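Putative peptidyl-arginine deiminase (Chlorobium tepidum, PDB 1XKN) probably works as a hydrolase of the guanidino-group-modifying enzyme family, perhaps deiminating agmatine or the arginine side chains of proteins. Local coordinates at residues C174-R180 with T214-V218; G166-T172 with I199-L205; D92-H98 with Y120-G124; D219-V225 with S285-I291. All coordinates share one frame; numbering follows the deposited sequence.

Contact 1 of 4, residues C174-R180 with T214-V218; sequences CLLNPNR and TDGHV
R180 and N179 converge on the carboxylate of D215, and both use the same oxygen, OD2. R180 NH2 meets D215 OD2 at 2.9 Å on the anti lone pair, with the oxygen close to the guanidinium plane, and this forms a salt bridge. N179 ND2 approaches D215 OD2 from above the carboxylate plane, 3.1 Å away and nearly straight (165°). K126 adds a second salt bridge to OD2, so three nitrogens grip one oxygen.

A bend at chi2 (-50°) turns the R180 chain so that its other terminal nitrogen, NH1, reaches T214 O at 2.8 Å, above the carbonyl plane. N179 steadies the guanidinium from its own segment: R180 NH2 also gives a hydrogen bond to N179 OD1 at 2.8 Å. N179 is set in turn by N177, whose OD1 accepts from N179 N in an Asx turn.

C174 SG, anti to the backbone N (chi1 -178°), lies over the rim of one guanidinium face of R180 and touches the edge of the H217 ring, 3.6 Å from CD2. E156 takes a hydrogen bond from H217 NE2 and a salt bridge from R180 NE, linking the two polar groups.

The Asx turn at N177 comes just after helix 172-175, which directly follows strand 167-171. L175 and L176 pack against helix 186-197, and V218 rests on strands 167-171 and 201-205.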
# COMPACT_ATOMS: atom_id res chain seq x y z
N CYS A 174 0.02 -1.36 15.27
CA CYS A 174 0.67 -2.35 14.43
C CYS A 174 2.16 -2.55 14.71
O CYS A 174 2.58 -3.64 15.10
CB CYS A 174 0.46 -2.00 12.95
SG CYS A 174 1.17 -3.20 11.79
N LEU A 175 2.95 -1.50 14.52
CA LEU A 175 4.39 -1.60 14.72
C LEU A 175 4.85 -1.92 16.14
O LEU A 175 6.01 -2.28 16.34
CB LEU A 175 5.10 -0.35 14.20
CG LEU A 175 5.73 -0.54 12.81
CD1 LEU A 175 4.64 -0.87 11.79
CD2 LEU A 175 6.48 0.71 12.39
N LEU A 176 3.97 -1.78 17.13
CA LEU A 176 4.38 -2.12 18.48
C LEU A 176 3.66 -3.37 18.97
O LEU A 176 3.78 -3.75 20.13
CB LEU A 176 4.14 -0.95 19.45
CG LEU A 176 5.08 0.25 19.26
CD1 LEU A 176 4.91 1.23 20.42
CD2 LEU A 176 6.53 -0.23 19.21
N ASN A 177 2.93 -4.04 18.08
CA ASN A 177 2.24 -5.26 18.47
C ASN A 177 3.30 -6.35 18.62
O ASN A 177 4.12 -6.57 17.72
CB ASN A 177 1.21 -5.69 17.41
CG ASN A 177 0.33 -6.84 17.89
OD1 ASN A 177 0.83 -7.85 18.39
ND2 ASN A 177 -0.97 -6.69 17.73
N PRO A 178 3.31 -7.05 19.77
CA PRO A 178 4.29 -8.11 20.01
C PRO A 178 4.31 -9.23 18.96
O PRO A 178 5.29 -9.96 18.86
CB PRO A 178 3.89 -8.63 21.39
CG PRO A 178 3.39 -7.40 22.06
CD PRO A 178 2.53 -6.77 20.99
N ASN A 179 3.24 -9.35 18.18
CA ASN A 179 3.19 -10.41 17.17
C ASN A 179 4.02 -10.13 15.93
O ASN A 179 4.13 -10.98 15.04
CB ASN A 179 1.74 -10.75 16.77
CG ASN A 179 1.05 -9.62 16.01
OD1 ASN A 179 1.69 -8.75 15.43
ND2 ASN A 179 -0.28 -9.66 16.00
N ARG A 180 4.62 -8.95 15.84
CA ARG A 180 5.43 -8.63 14.67
C ARG A 180 6.92 -8.88 14.95
O ARG A 180 7.53 -9.76 14.33
CB ARG A 180 5.21 -7.18 14.23
CG ARG A 180 3.80 -6.90 13.69
CD ARG A 180 3.38 -7.92 12.62
NE ARG A 180 2.40 -7.39 11.68
CZ ARG A 180 1.11 -7.17 11.96
NH1 ARG A 180 0.31 -6.68 11.02
NH2 ARG A 180 0.63 -7.46 13.16
N THR A 214 -5.02 -6.60 10.28
CA THR A 214 -3.61 -6.24 10.22
C THR A 214 -3.14 -5.61 11.53
O THR A 214 -1.98 -5.23 11.66
CB THR A 214 -3.32 -5.23 9.09
OG1 THR A 214 -3.96 -3.98 9.38
CG2 THR A 214 -3.83 -5.76 7.75
N ASP A 215 -4.06 -5.52 12.50
CA ASP A 215 -3.76 -4.93 13.80
C ASP A 215 -3.49 -3.43 13.72
O ASP A 215 -2.59 -2.91 14.38
CB ASP A 215 -2.57 -5.63 14.45
CG ASP A 215 -2.83 -7.10 14.68
OD1 ASP A 215 -3.82 -7.43 15.37
OD2 ASP A 215 -2.04 -7.93 14.18
N GLY A 216 -4.26 -2.75 12.87
CA GLY A 216 -4.14 -1.30 12.76
C GLY A 216 -3.28 -0.68 11.67
O GLY A 216 -2.64 0.33 11.92
N HIS A 217 -3.28 -1.25 10.47
CA HIS A 217 -2.48 -0.65 9.39
C HIS A 217 -2.85 0.81 9.17
O HIS A 217 -4.03 1.16 9.09
CB HIS A 217 -2.67 -1.40 8.08
CG HIS A 217 -1.65 -2.47 7.85
ND1 HIS A 217 -1.58 -3.19 6.68
CD2 HIS A 217 -0.66 -2.94 8.65
CE1 HIS A 217 -0.59 -4.06 6.76
NE2 HIS A 217 -0.01 -3.93 7.95
N VAL A 218 -1.84 1.65 9.05
CA VAL A 218 -2.05 3.07 8.84
C VAL A 218 -2.73 3.31 7.50
O VAL A 218 -3.52 4.24 7.37
CB VAL A 218 -0.71 3.84 8.91
CG1 VAL A 218 0.15 3.54 7.69
CG2 VAL A 218 -0.98 5.33 9.04

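Contact 2 of 4, residues G166-T172 with I199-L205; sequences GLLLTTT and IEKVLWL
T170 and W204 lie side by side and point the same way from neighbouring parallel strands. The methyl CG2 of T170 sits over the six-membered ring of W204 in a CH-pi contact, 3.9 Å from its centroid and 20° off the normal. V202 CG1 covers the rim of the same face. The methyl gets there because T170 OG1 is anti to the backbone N (chi1 -170°) and bonded to A159 O, which leaves CG2 for the indole. W204 NE1 is held by E190. L168 shares this face of the sheet: its CD2 meets V202 CG1 at 4.1 Å, and its CB touches I199 CG2.

The backbone bonds K201 N to G166 O, L168 N to K201 O, L203 N to L168 O (2.8 Å), T170 N to L203 O, L205 N to T170 O and T172 N to L205 O follow the parallel register. G166 O also accepts from E200 N, on a lone pair in the carbonyl plane. Between the two strands the chain passes through helix 186-197, making a beta-alpha-beta crossover, and L168, I199 and V202 all touch that helix.

On the other face are L167, L169, L203 and L205. The L167 and K201 side chains lie side by side, with L167 CD2 3.8 Å from K201 CB, before the extended lysine leads off to T257 O. L169 and L205 cross at a slant: L169 CD1 lies 3.6 Å from L205 CG and 3.8 Å from L203 CB. Strand 222-226 packs on this face, A222 against L169 and L205 and F224 against L167 and L169, and helix 243-253 packs on L205.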
# COMPACT_ATOMS: atom_id res chain seq x y z
N GLY A 166 11.51 12.82 4.75
CA GLY A 166 11.98 12.58 6.10
C GLY A 166 10.95 12.13 7.13
O GLY A 166 11.32 11.68 8.21
N LEU A 167 9.67 12.27 6.80
CA LEU A 167 8.62 11.86 7.73
C LEU A 167 8.07 10.49 7.38
O LEU A 167 8.00 10.12 6.20
CB LEU A 167 7.47 12.86 7.72
CG LEU A 167 7.79 14.33 8.00
CD1 LEU A 167 6.49 15.13 7.99
CD2 LEU A 167 8.50 14.47 9.33
N LEU A 168 7.70 9.74 8.41
CA LEU A 168 7.11 8.42 8.23
C LEU A 168 5.98 8.31 9.24
O LEU A 168 6.18 8.48 10.44
CB LEU A 168 8.15 7.32 8.45
CG LEU A 168 7.64 5.88 8.28
CD1 LEU A 168 8.77 4.97 7.83
CD2 LEU A 168 7.03 5.38 9.59
N LEU A 169 4.79 8.03 8.71
CA LEU A 169 3.58 7.89 9.52
C LEU A 169 3.29 6.40 9.73
O LEU A 169 3.36 5.61 8.79
CB LEU A 169 2.40 8.55 8.79
CG LEU A 169 1.06 8.64 9.52
CD1 LEU A 169 1.20 9.59 10.70
CD2 LEU A 169 -0.02 9.14 8.56
N THR A 170 2.97 6.03 10.97
CA THR A 170 2.67 4.63 11.27
C THR A 170 1.72 4.56 12.46
O THR A 170 1.19 5.58 12.90
CB THR A 170 3.97 3.84 11.58
OG1 THR A 170 3.69 2.44 11.66
CG2 THR A 170 4.58 4.30 12.91
N THR A 171 1.48 3.36 12.98
CA THR A 171 0.59 3.22 14.13
C THR A 171 1.23 2.38 15.21
O THR A 171 1.97 1.43 14.93
CB THR A 171 -0.76 2.56 13.77
OG1 THR A 171 -0.54 1.20 13.37
CG2 THR A 171 -1.45 3.31 12.64
N THR A 172 0.94 2.72 16.45
CA THR A 172 1.45 1.99 17.59
C THR A 172 0.78 0.62 17.60
O THR A 172 1.41 -0.40 17.90
CB THR A 172 1.15 2.73 18.90
OG1 THR A 172 1.89 3.96 18.93
CG2 THR A 172 1.52 1.89 20.11
N ILE A 199 14.64 7.78 6.93
CA ILE A 199 13.74 8.81 7.44
C ILE A 199 14.32 9.47 8.68
O ILE A 199 15.27 8.96 9.28
CB ILE A 199 12.33 8.23 7.71
CG1 ILE A 199 12.41 6.97 8.57
CG2 ILE A 199 11.63 7.92 6.39
CD1 ILE A 199 12.56 7.24 10.05
N GLU A 200 13.78 10.63 9.04
CA GLU A 200 14.28 11.40 10.18
C GLU A 200 13.33 11.49 11.37
O GLU A 200 13.78 11.62 12.51
CB GLU A 200 14.65 12.82 9.75
CG GLU A 200 15.99 12.94 9.04
CD GLU A 200 16.02 12.24 7.71
OE1 GLU A 200 15.27 12.66 6.79
OE2 GLU A 200 16.79 11.27 7.56
N LYS A 201 12.03 11.45 11.10
CA LYS A 201 11.04 11.54 12.17
C LYS A 201 9.90 10.56 11.96
O LYS A 201 9.31 10.50 10.88
CB LYS A 201 10.48 12.97 12.23
CG LYS A 201 9.51 13.23 13.38
CD LYS A 201 9.05 14.68 13.39
CE LYS A 201 8.16 15.00 14.58
NZ LYS A 201 7.72 16.43 14.56
N VAL A 202 9.61 9.79 13.00
CA VAL A 202 8.53 8.83 12.95
C VAL A 202 7.34 9.38 13.72
O VAL A 202 7.46 9.76 14.89
CB VAL A 202 8.93 7.47 13.58
CG1 VAL A 202 7.77 6.49 13.49
CG2 VAL A 202 10.16 6.92 12.86
N LEU A 203 6.19 9.44 13.05
CA LEU A 203 4.97 9.95 13.65
C LEU A 203 4.09 8.77 14.01
O LEU A 203 3.54 8.09 13.13
CB LEU A 203 4.24 10.86 12.65
CG LEU A 203 5.02 12.06 12.11
CD1 LEU A 203 4.23 12.71 10.98
CD2 LEU A 203 5.27 13.07 13.23
N TRP A 204 3.93 8.52 15.30
CA TRP A 204 3.14 7.40 15.77
C TRP A 204 1.67 7.68 16.08
O TRP A 204 1.36 8.35 17.06
CB TRP A 204 3.76 6.78 17.03
CG TRP A 204 5.12 6.20 16.83
CD1 TRP A 204 6.31 6.87 16.85
CD2 TRP A 204 5.43 4.82 16.60
NE1 TRP A 204 7.35 5.98 16.66
CE2 TRP A 204 6.83 4.72 16.50
CE3 TRP A 204 4.65 3.66 16.47
CZ2 TRP A 204 7.48 3.50 16.29
CZ3 TRP A 204 5.30 2.45 16.26
CH2 TRP A 204 6.70 2.38 16.16
N LEU A 205 0.78 7.16 15.24
CA LEU A 205 -0.65 7.32 15.47
C LEU A 205 -1.06 6.18 16.40
O LEU A 205 -0.22 5.35 16.76
CB LEU A 205 -1.43 7.24 14.15
CG LEU A 205 -1.15 8.37 13.16
CD1 LEU A 205 -1.97 8.15 11.89
CD2 LEU A 205 -1.51 9.71 13.79

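Contact 3 of 4, residues D92-H98 with Y120-G124; sequences DAWCRDH and YNAWG
Two hydrogen bonds to carboxylates join D92-H98 to Y120-G124. Y120 OH gives its proton to D92 OD2 at 2.8 Å, on the syn side and with the phenol and carboxylate planes almost perpendicular (82°). W123 NE1 donates to D97 OD1 at 2.7 Å, on the anti side. Both acids have further partners: D92 OD1 accepts from W94 N in an Asx turn and weakly from H98 ND1, while D97 OD2 takes the amide of G158.

Y120 and W123 also pack on H98 and W94. H98 CB stands almost over the centre of the Y120 ring, 3.9 Å from its centroid, as a CH-pi contact, and the imidazole edge is turned to that same face. H98 can do both because its CG lies between the backbone N and the carbonyl carbon (chi1 70°); its NE2 reaches S21. The opposite face of Y120 carries the backbone N of A122. W94 and W123 meet at an angle, planes 33° apart, with W123 CH2 3.6 Å from W94 NE1 over the rim of the W94 face.

Nearby, Y120 N is bonded to N134, a ligand of the sodium ion, which lies about 5 Å from the Y120 side chain. D97 and W123 also touch H217, and D97 touches E156. Such a buried cluster of acids, imidazole and indoles is consistent with the central pocket of the guanidino-modifying enzyme fold.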
# COMPACT_ATOMS: atom_id res chain seq x y z
N ASP A 92 -0.40 -15.11 -0.94
CA ASP A 92 -1.55 -14.21 -0.92
C ASP A 92 -1.36 -13.08 -1.93
O ASP A 92 -0.32 -13.00 -2.57
CB ASP A 92 -1.79 -13.62 0.49
CG ASP A 92 -0.62 -12.81 1.01
OD1 ASP A 92 -0.05 -11.99 0.26
OD2 ASP A 92 -0.27 -12.98 2.20
N ALA A 93 -2.36 -12.22 -2.07
CA ALA A 93 -2.29 -11.12 -3.04
C ALA A 93 -1.93 -9.76 -2.45
O ALA A 93 -2.00 -8.75 -3.14
CB ALA A 93 -3.62 -11.01 -3.78
N TRP A 94 -1.53 -9.73 -1.18
CA TRP A 94 -1.21 -8.47 -0.51
C TRP A 94 0.19 -7.95 -0.84
O TRP A 94 1.07 -7.87 0.02
CB TRP A 94 -1.38 -8.66 1.00
CG TRP A 94 -2.67 -9.37 1.32
CD1 TRP A 94 -2.82 -10.52 2.04
CD2 TRP A 94 -4.00 -8.99 0.91
NE1 TRP A 94 -4.14 -10.89 2.09
CE2 TRP A 94 -4.89 -9.97 1.41
CE3 TRP A 94 -4.52 -7.92 0.16
CZ2 TRP A 94 -6.27 -9.91 1.19
CZ3 TRP A 94 -5.90 -7.86 -0.06
CH2 TRP A 94 -6.76 -8.86 0.46
N CYS A 95 0.36 -7.59 -2.11
CA CYS A 95 1.64 -7.09 -2.62
C CYS A 95 2.15 -5.86 -1.86
O CYS A 95 3.35 -5.62 -1.81
CB CYS A 95 1.50 -6.77 -4.11
SG CYS A 95 3.07 -6.71 -5.00
N ARG A 96 1.24 -5.09 -1.28
CA ARG A 96 1.64 -3.90 -0.53
C ARG A 96 2.47 -4.31 0.68
O ARG A 96 3.47 -3.66 1.01
CB ARG A 96 0.40 -3.14 -0.05
CG ARG A 96 0.69 -2.01 0.93
CD ARG A 96 1.56 -0.94 0.30
NE ARG A 96 0.98 -0.46 -0.96
CZ ARG A 96 1.56 0.41 -1.77
NH1 ARG A 96 0.97 0.77 -2.90
NH2 ARG A 96 2.75 0.92 -1.45
N ASP A 97 2.06 -5.39 1.33
CA ASP A 97 2.73 -5.86 2.54
C ASP A 97 3.93 -6.80 2.35
O ASP A 97 4.89 -6.73 3.11
CB ASP A 97 1.69 -6.51 3.45
CG ASP A 97 0.62 -5.52 3.89
OD1 ASP A 97 -0.42 -5.97 4.41
OD2 ASP A 97 0.83 -4.30 3.73
N HIS A 98 3.88 -7.67 1.34
CA HIS A 98 4.98 -8.61 1.10
C HIS A 98 5.83 -8.19 -0.10
O HIS A 98 6.92 -8.71 -0.32
CB HIS A 98 4.43 -10.04 0.89
CG HIS A 98 3.68 -10.24 -0.39
ND1 HIS A 98 2.39 -10.73 -0.43
CD2 HIS A 98 4.05 -10.05 -1.68
CE1 HIS A 98 2.00 -10.84 -1.69
NE2 HIS A 98 2.99 -10.43 -2.47
N TYR A 120 8.19 -10.82 6.38
CA TYR A 120 6.74 -10.87 6.33
C TYR A 120 6.30 -12.10 7.12
O TYR A 120 6.92 -13.16 7.00
CB TYR A 120 6.26 -11.00 4.88
CG TYR A 120 4.76 -11.05 4.71
CD1 TYR A 120 3.97 -9.94 4.97
CD2 TYR A 120 4.13 -12.22 4.26
CE1 TYR A 120 2.59 -9.97 4.78
CE2 TYR A 120 2.74 -12.26 4.08
CZ TYR A 120 1.98 -11.13 4.34
OH TYR A 120 0.61 -11.15 4.15
N ASN A 121 5.26 -11.96 7.93
CA ASN A 121 4.76 -13.10 8.69
C ASN A 121 3.23 -13.19 8.73
O ASN A 121 2.65 -13.61 9.73
CB ASN A 121 5.34 -13.12 10.12
CG ASN A 121 4.80 -12.01 11.02
OD1 ASN A 121 5.13 -11.96 12.21
ND2 ASN A 121 3.98 -11.13 10.47
N ALA A 122 2.59 -12.82 7.62
CA ALA A 122 1.13 -12.88 7.50
C ALA A 122 0.40 -12.15 8.62
O ALA A 122 -0.42 -12.73 9.33
CB ALA A 122 0.67 -14.34 7.43
N TRP A 123 0.71 -10.86 8.76
CA TRP A 123 0.10 -10.00 9.77
C TRP A 123 0.13 -10.60 11.18
O TRP A 123 -0.90 -10.64 11.86
CB TRP A 123 -1.35 -9.66 9.38
CG TRP A 123 -1.52 -9.10 7.98
CD1 TRP A 123 -0.61 -8.39 7.26
CD2 TRP A 123 -2.70 -9.17 7.17
NE1 TRP A 123 -1.14 -8.01 6.05
CE2 TRP A 123 -2.43 -8.48 5.97
CE3 TRP A 123 -3.97 -9.75 7.34
CZ2 TRP A 123 -3.37 -8.35 4.94
CZ3 TRP A 123 -4.91 -9.63 6.32
CH2 TRP A 123 -4.60 -8.93 5.13
N GLY A 124 1.30 -11.05 11.62
CA GLY A 124 1.41 -11.61 12.96
C GLY A 124 1.09 -13.09 13.05
O GLY A 124 0.65 -13.57 14.10

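Contact 4 of 4, residues D219-V225 with S285-I291; sequences DDMARFV and SYANFYI
The guanidinium of R223 lies flat on the ring of F289, planes 25° apart and centres 4.3 Å from each other. NH2 stands above the middle of the phenyl face, so stacking and cation-pi attraction coincide. At the guanidinium edge, close to its plane, are two backbone carbonyls: R223 NH2 gives hydrogen bonds to F289 O at 2.8 Å (161°) and to A287 O at 3.0 Å. At the rim of the F289 ring lie Y286 O and I291 CG1, and V225 CG1 touches CZ from an oblique direction.

The arginine chain folds to achieve this, bent at chi2 (-78°) and again at chi3, which tucks CG beside A287 O at 3.4 Å. A287 O lies within the type I turn from S285 to N288 and F289 O just after it; S285 pins the turn to the other segment. S285 OG donates to D220 O at 2.7 Å, well above the carbonyl plane, and also accepts from A287 N in an ST turn. A287 CB packs on the backbone of M221, a selenomethionine, 3.6 Å from M221 N.

R223 NE pairs with D161 and R223 NH1 with E11, while D219 OD2 is bonded to H338. With two acids and two carbonyl oxygens around its nitrogens, and an aromatic face against its plane, the buried R223 most likely keeps its positive charge, and it ties strand 222-226 to the turn 285-288 and to F289 just beyond it.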
# COMPACT_ATOMS: atom_id res chain seq x y z
N ASP A 219 -2.45 2.47 6.51
CA ASP A 219 -3.03 2.68 5.19
C ASP A 219 -4.54 2.43 5.09
O ASP A 219 -5.10 2.41 3.99
CB ASP A 219 -2.25 1.91 4.10
CG ASP A 219 -2.60 0.44 4.02
OD1 ASP A 219 -3.25 -0.10 4.95
OD2 ASP A 219 -2.22 -0.20 3.01
N ASP A 220 -5.20 2.24 6.23
CA ASP A 220 -6.65 2.07 6.23
C ASP A 220 -7.20 3.29 6.97
O ASP A 220 -8.40 3.37 7.23
CB ASP A 220 -7.09 0.80 6.97
CG ASP A 220 -7.04 -0.44 6.09
OD1 ASP A 220 -7.21 -0.31 4.86
OD2 ASP A 220 -6.86 -1.55 6.64
N MSE A 221 -6.33 4.25 7.26
CA MSE A 221 -6.74 5.41 8.04
C MSE A 221 -6.15 6.78 7.67
O MSE A 221 -6.89 7.75 7.48
CB MSE A 221 -6.44 5.10 9.51
CG MSE A 221 -6.78 6.18 10.51
SE MSE A 221 -6.56 5.47 12.29
CE MSE A 221 -4.66 5.12 12.23
N ALA A 222 -4.83 6.87 7.59
CA ALA A 222 -4.16 8.13 7.29
C ALA A 222 -3.08 7.96 6.22
O ALA A 222 -2.37 6.95 6.20
CB ALA A 222 -3.56 8.70 8.56
N ARG A 223 -2.97 8.96 5.35
CA ARG A 223 -2.00 8.91 4.25
C ARG A 223 -1.44 10.28 3.88
O ARG A 223 -2.16 11.28 3.89
CB ARG A 223 -2.68 8.35 2.99
CG ARG A 223 -3.33 6.97 3.14
CD ARG A 223 -2.28 5.87 3.08
NE ARG A 223 -1.46 5.98 1.88
CZ ARG A 223 -1.86 5.67 0.66
NH1 ARG A 223 -1.04 5.82 -0.37
NH2 ARG A 223 -3.08 5.19 0.47
N PHE A 224 -0.15 10.34 3.56
CA PHE A 224 0.43 11.60 3.11
C PHE A 224 -0.06 11.79 1.68
O PHE A 224 -0.13 10.82 0.92
CB PHE A 224 1.96 11.53 3.11
CG PHE A 224 2.60 11.93 4.41
CD1 PHE A 224 2.54 13.26 4.84
CD2 PHE A 224 3.23 10.99 5.21
CE1 PHE A 224 3.10 13.63 6.06
CE2 PHE A 224 3.79 11.35 6.42
CZ PHE A 224 3.73 12.68 6.85
N VAL A 225 -0.42 13.02 1.30
CA VAL A 225 -0.86 13.30 -0.07
C VAL A 225 0.16 14.23 -0.72
O VAL A 225 0.23 14.33 -1.94
CB VAL A 225 -2.27 13.94 -0.13
CG1 VAL A 225 -3.33 12.90 0.20
CG2 VAL A 225 -2.36 15.12 0.82
N SER A 285 -12.33 1.19 3.75
CA SER A 285 -11.82 2.54 3.97
C SER A 285 -11.31 3.20 2.70
O SER A 285 -10.58 2.59 1.92
CB SER A 285 -10.69 2.51 5.00
OG SER A 285 -10.13 3.81 5.14
N TYR A 286 -11.70 4.45 2.49
CA TYR A 286 -11.26 5.19 1.32
C TYR A 286 -9.79 5.56 1.41
O TYR A 286 -9.19 5.95 0.41
CB TYR A 286 -12.09 6.46 1.15
CG TYR A 286 -13.57 6.21 0.98
CD1 TYR A 286 -14.05 5.42 -0.07
CD2 TYR A 286 -14.49 6.75 1.87
CE1 TYR A 286 -15.42 5.18 -0.22
CE2 TYR A 286 -15.86 6.52 1.73
CZ TYR A 286 -16.32 5.74 0.68
OH TYR A 286 -17.66 5.51 0.55
N ALA A 287 -9.20 5.45 2.59
CA ALA A 287 -7.79 5.78 2.75
C ALA A 287 -6.92 4.73 2.07
O ALA A 287 -5.73 4.95 1.84
CB ALA A 287 -7.43 5.87 4.23
N ASN A 288 -7.52 3.58 1.75
CA ASN A 288 -6.77 2.51 1.11
C ASN A 288 -6.75 2.70 -0.41
O ASN A 288 -6.99 1.76 -1.17
CB ASN A 288 -7.37 1.15 1.48
CG ASN A 288 -6.34 0.03 1.49
OD1 ASN A 288 -5.42 0.03 2.32
ND2 ASN A 288 -6.48 -0.91 0.58
N PHE A 289 -6.45 3.92 -0.83
CA PHE A 289 -6.36 4.27 -2.25
C PHE A 289 -4.92 4.11 -2.71
O PHE A 289 -4.01 3.98 -1.90
CB PHE A 289 -6.82 5.73 -2.47
CG PHE A 289 -5.98 6.76 -1.75
CD1 PHE A 289 -4.76 7.19 -2.28
CD2 PHE A 289 -6.40 7.29 -0.53
CE1 PHE A 289 -3.98 8.13 -1.61
CE2 PHE A 289 -5.63 8.24 0.14
CZ PHE A 289 -4.42 8.66 -0.39
N TYR A 290 -4.71 4.11 -4.03
CA TYR A 290 -3.37 3.99 -4.57
C TYR A 290 -3.09 5.13 -5.53
O TYR A 290 -3.91 5.43 -6.40
CB TYR A 290 -3.20 2.65 -5.30
CG TYR A 290 -1.85 2.51 -5.97
CD1 TYR A 290 -0.67 2.49 -5.22
CD2 TYR A 290 -1.74 2.39 -7.36
CE1 TYR A 290 0.58 2.36 -5.83
CE2 TYR A 290 -0.50 2.26 -7.98
CZ TYR A 290 0.65 2.24 -7.22
OH TYR A 290 1.87 2.10 -7.83
N ILE A 291 -1.94 5.78 -5.37
CA ILE A 291 -1.55 6.88 -6.24
C ILE A 291 -0.70 6.32 -7.38
O ILE A 291 0.35 5.73 -7.13
CB ILE A 291 -0.70 7.93 -5.49
CG1 ILE A 291 -1.44 8.44 -4.25
CG2 ILE A 291 -0.39 9.10 -6.43
CD1 ILE A 291 -0.53 9.13 -3.25

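Overall arrangement
Contacts 1 and 2 are continuous: strand 167-171 runs straight into helix 172-175, T171 OG1 lies 2.7 Å from G216 O, probably a hydrogen bond, and L175 CB packs on W204 CZ3 at 3.5 Å. Contact 2 leans on contact 4 through leucine-to-alanine packing, with L169 CD2 3.6 Å from A222 CB. Contact 3 faces contact 1, where H217 CE1 lies 3.0 Å from D97 OD1, and touches contact 4, where R96 NH1 lies 3.3 Å from Y290 CD1; this inner region probably borders the substrate pocket. The sodium ion is on contact 3's flank, about 13 Å from the R180 side chain. Contacts 2 and 3 stay apart, nearest atoms about 11 Å.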